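Local coordinates for peruvianin-I (Thevetia peruviana, PDB 6ORM), which acts as a cysteine peptidase of plant latex, a germin-like protein with proteolytic activity built on the cupin fold, at the interface of chains A and B. Numbering follows the deposited sequence. Chains: chain A/B, Peruvianin-I.

Two patches of the same two-fold interface illustrate how germin-like subunits can be joined by unlike means. Contact 1 is a short antiparallel strand pairing in which the start of strand 126-129 in chain A meets strand 38-39 of chain B. Contact 2 lies about 19 Å away between centres of C-alpha atoms, where the N-terminal segment of chain B reaches the loop after strand 104-109 and strand 116-121 of chain A. They have no residue in common, and each recurs with the chains exchanged. The deposited hexamer suits the germin family, so this pairing is likely to be a building block of the assembly.

Contact 1: the interface of chains A and B. Residues chain A 124-126; chain B 37-40, 42-43, 64.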
# COMPACT_ATOMS: atom_id res chain seq x y z
N GLY A 124 8.65 27.83 14.05
CA GLY A 124 8.59 26.66 14.91
C GLY A 124 7.28 25.90 14.81
O GLY A 124 7.25 24.70 15.11
N ASP A 125 6.21 26.59 14.43
CA ASP A 125 4.88 25.98 14.35
C ASP A 125 4.82 24.92 13.25
O ASP A 125 5.46 25.03 12.20
CB ASP A 125 3.81 27.05 14.09
CG ASP A 125 3.27 27.70 15.35
OD1 ASP A 125 3.02 27.01 16.38
OD2 ASP A 125 3.10 28.94 15.29
N LEU A 126 4.02 23.88 13.50
CA LEU A 126 3.72 22.88 12.49
C LEU A 126 2.23 22.91 12.21
O LEU A 126 1.42 23.22 13.09
CB LEU A 126 4.13 21.47 12.94
CG LEU A 126 5.59 21.22 13.30
CD1 LEU A 126 5.70 19.86 13.95
CD2 LEU A 126 6.47 21.31 12.06
N PHE B 37 -4.93 21.23 14.38
CA PHE B 37 -4.07 21.00 13.23
C PHE B 37 -2.78 21.79 13.30
O PHE B 37 -1.97 21.72 12.37
CB PHE B 37 -4.84 21.29 11.94
CG PHE B 37 -6.02 20.38 11.77
CD1 PHE B 37 -5.86 19.13 11.21
CD2 PHE B 37 -7.28 20.76 12.21
CE1 PHE B 37 -6.94 18.27 11.07
CE2 PHE B 37 -8.36 19.91 12.08
CZ PHE B 37 -8.19 18.67 11.51
N ILE B 38 -2.55 22.53 14.38
CA ILE B 38 -1.29 23.19 14.65
C ILE B 38 -0.58 22.44 15.78
O ILE B 38 -1.22 21.91 16.69
CB ILE B 38 -1.49 24.68 15.00
CG1 ILE B 38 -0.15 25.41 15.12
CG2 ILE B 38 -2.32 24.83 16.27
CD1 ILE B 38 -0.30 26.89 15.42
N TYR B 39 0.75 22.39 15.70
CA TYR B 39 1.56 21.87 16.79
C TYR B 39 2.73 22.81 17.04
O TYR B 39 3.47 23.15 16.11
CB TYR B 39 2.09 20.46 16.48
CG TYR B 39 2.86 19.86 17.64
CD1 TYR B 39 2.20 19.36 18.75
CD2 TYR B 39 4.25 19.80 17.62
CE1 TYR B 39 2.90 18.81 19.81
CE2 TYR B 39 4.95 19.26 18.67
CZ TYR B 39 4.28 18.76 19.77
OH TYR B 39 4.97 18.22 20.82
N SER B 40 2.89 23.21 18.30
CA SER B 40 3.82 24.26 18.68
C SER B 40 4.94 23.74 19.58
O SER B 40 5.59 24.54 20.26
CB SER B 40 3.08 25.41 19.36
OG SER B 40 2.27 26.11 18.43
N PHE B 42 7.90 22.73 19.00
CA PHE B 42 9.26 23.15 18.68
C PHE B 42 9.63 24.50 19.29
O PHE B 42 10.81 24.87 19.26
CB PHE B 42 9.44 23.22 17.16
CG PHE B 42 9.58 21.88 16.50
CD1 PHE B 42 9.91 20.76 17.25
CD2 PHE B 42 9.41 21.74 15.14
CE1 PHE B 42 10.05 19.52 16.65
CE2 PHE B 42 9.55 20.50 14.53
CZ PHE B 42 9.87 19.39 15.29
N LYS B 43 8.66 25.23 19.81
CA LYS B 43 8.95 26.49 20.49
C LYS B 43 9.60 26.29 21.83
O LYS B 43 10.17 27.24 22.36
CB LYS B 43 7.67 27.28 20.63
CG LYS B 43 7.31 27.41 19.23
CD LYS B 43 5.90 27.55 18.92
CE LYS B 43 5.90 27.09 17.56
NZ LYS B 43 6.15 28.33 16.93
N PHE B 64 1.28 14.74 18.35
CA PHE B 64 0.53 15.61 17.45
C PHE B 64 -0.62 14.77 16.91
O PHE B 64 -0.50 14.17 15.83
CB PHE B 64 1.44 16.14 16.35
CG PHE B 64 0.83 17.21 15.47
CD1 PHE B 64 -0.42 17.75 15.75
CD2 PHE B 64 1.52 17.68 14.37
CE1 PHE B 64 -0.97 18.72 14.92
CE2 PHE B 64 0.99 18.65 13.55
CZ PHE B 64 -0.26 19.18 13.83
O HOH W 1 6.28 22.86 16.62
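A:Leu126 and B:Tyr39 pair their backbones as an antiparallel bridge between subunits, a small worked example of a sheet continued across a cupin interface. A:Leu126 N donates to B:Tyr39 O at 2.8 Å, and B:Tyr39 N returns a bond of equal length to A:Leu126 O. Their side chains run alongside each other and point the same way, with methyl CD1 of A:Leu126 4.0 Å from ring carbon CD2 of B:Tyr39. The same methyl lies over the face of the B:Phe42 ring at CE2, 3.9 Å away, and the two side chains cross obliquely. Water 1 joins the carbonyl oxygens of A:Gly124 and B:Tyr39 to B:Phe42 N, the last at 2.9 Å.

On the other side of the bridge, B:Lys43 crosses A:Asp125 at about a right angle. Its chain bends at the end (chi4 -89°), setting the ammonium NZ 3.4 Å from carboxylate OD1 in a salt bridge. Its methylene CE also lies 3.8 Å from A:Gly124 CA. An alanine in place of B:Lys43 would probably leave the A:Asp125 carboxylate without this cationic mate and open a gap beside A:Gly124. Methyl CD1 of B:Ile38 lies 3.7 Å from A:Asp125 CG; the approach of B:Ser40 OG to OD1 is too short to be trusted.

Behind the bridge, B:Phe64 backs B:Tyr39 from within its own chain: B:Tyr39 CB sits 3.4 Å above the plane of the B:Phe64 ring, over its centre.

Contact 2: the interface of chains A and B. Residues chain A 108, 110-112, 117, 133; chain B 9-10.
B:Asp9 presses its carboxylate onto A:Thr111, in a patch where the N-terminal segment of one germin-like subunit docks against the cupin domain of its partner. It offers a compact example of an acidic side chain caught by a backbone N-H and a hydroxyl of one residue. The A:Thr111 hydroxyl OG1 stands on the syn side of both carboxylate oxygens, 2.8 Å from B:Asp9 OD1 and 2.6 Å from OD2, as a donor shared between the two. The backbone N of A:Thr111 also gives its hydrogen to OD2, at 2.6 Å and with an angle of 163° at H. This bond too arrives from the syn side, but 25° out of the carboxylate plane. OD2 is thus gripped by two donors, which should limit rotation of the carboxylate and may favour its charged form. A:Thr111 holds OG1 between its backbone N and carbonyl carbon (chi1 59°), which brings hydroxyl and N-H to bear on the same acid.

Around this grip, A:Ser110 CB approaches OD2 from the preceding residue. The serine hydroxyl OG meanwhile accepts a bond from A:Asn112 N at 3.1 Å, tying the turn on either side of A:Thr111. A:Leu133 comes in at about a right angle to B:Asp9, its methyl CD1 near the carboxylate carbon.

B:Phe10 makes the apolar half of the patch. Its CE2-CZ edge points toward the face of A:Tyr117, near the phenol end, in an edge-to-face arrangement with ring centroids 5.4 Å apart. The two side chains reach toward each other, tip to tip, B:Phe10 CZ lying 3.5 Å from the phenol oxygen OH of A:Tyr117. A:Phe108 flanks the B:Phe10 ring, its CZ 4.3 Å from B:Phe10 CD2.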
# COMPACT_ATOMS: atom_id res chain seq x y z
N PHE A 108 -6.67 24.85 5.57
CA PHE A 108 -7.20 23.92 4.59
C PHE A 108 -8.70 23.78 4.78
O PHE A 108 -9.24 24.05 5.85
CB PHE A 108 -6.51 22.54 4.65
CG PHE A 108 -6.96 21.67 5.80
CD1 PHE A 108 -8.06 20.83 5.67
CD2 PHE A 108 -6.27 21.66 7.00
CE1 PHE A 108 -8.47 20.03 6.72
CE2 PHE A 108 -6.67 20.86 8.05
CZ PHE A 108 -7.78 20.04 7.91
N SER A 110 -11.98 21.12 4.51
CA SER A 110 -12.35 19.71 4.48
C SER A 110 -13.34 19.44 3.35
O SER A 110 -13.86 20.35 2.70
CB SER A 110 -12.94 19.29 5.83
OG SER A 110 -14.30 19.69 5.93
N THR A 111 -13.62 18.15 3.14
CA THR A 111 -14.62 17.74 2.16
C THR A 111 -16.04 17.81 2.71
O THR A 111 -16.98 17.43 2.00
CB THR A 111 -14.33 16.32 1.66
OG1 THR A 111 -14.33 15.42 2.77
CG2 THR A 111 -12.97 16.27 0.95
N ASN A 112 -16.21 18.26 3.95
CA ASN A 112 -17.53 18.39 4.56
C ASN A 112 -17.95 19.86 4.47
O ASN A 112 -17.71 20.65 5.39
CB ASN A 112 -17.51 17.90 6.00
CG ASN A 112 -18.89 17.89 6.63
OD1 ASN A 112 -19.90 18.02 5.94
ND2 ASN A 112 -18.94 17.73 7.95
N TYR A 117 -10.23 25.04 8.43
CA TYR A 117 -9.37 24.92 9.60
C TYR A 117 -8.15 25.79 9.34
O TYR A 117 -7.33 25.46 8.47
CB TYR A 117 -9.01 23.46 9.86
CG TYR A 117 -10.23 22.58 10.01
CD1 TYR A 117 -10.86 22.06 8.89
CD2 TYR A 117 -10.77 22.31 11.26
CE1 TYR A 117 -11.99 21.27 9.01
CE2 TYR A 117 -11.90 21.52 11.39
CZ TYR A 117 -12.51 21.00 10.26
OH TYR A 117 -13.63 20.22 10.39
N LEU A 133 -6.37 18.04 -0.08
CA LEU A 133 -7.34 19.03 0.36
C LEU A 133 -6.88 20.43 0.00
O LEU A 133 -5.69 20.76 0.10
CB LEU A 133 -7.59 18.92 1.87
CG LEU A 133 -8.21 17.61 2.35
CD1 LEU A 133 -8.74 17.76 3.77
CD2 LEU A 133 -9.32 17.15 1.41
N ASP B 9 -11.08 12.52 5.80
CA ASP B 9 -10.25 13.73 5.76
C ASP B 9 -9.19 13.71 6.85
O ASP B 9 -8.00 13.88 6.59
CB ASP B 9 -11.11 14.98 5.90
CG ASP B 9 -11.98 15.25 4.69
OD1 ASP B 9 -11.87 14.49 3.70
OD2 ASP B 9 -12.75 16.22 4.73
N PHE B 10 -9.62 13.48 8.09
CA PHE B 10 -8.70 13.43 9.22
C PHE B 10 -9.30 12.53 10.28
O PHE B 10 -10.46 12.12 10.20
CB PHE B 10 -8.40 14.84 9.76
CG PHE B 10 -9.63 15.67 10.02
CD1 PHE B 10 -10.37 15.49 11.18
CD2 PHE B 10 -10.03 16.63 9.11
CE1 PHE B 10 -11.50 16.26 11.41
CE2 PHE B 10 -11.15 17.40 9.35
CZ PHE B 10 -11.89 17.22 10.50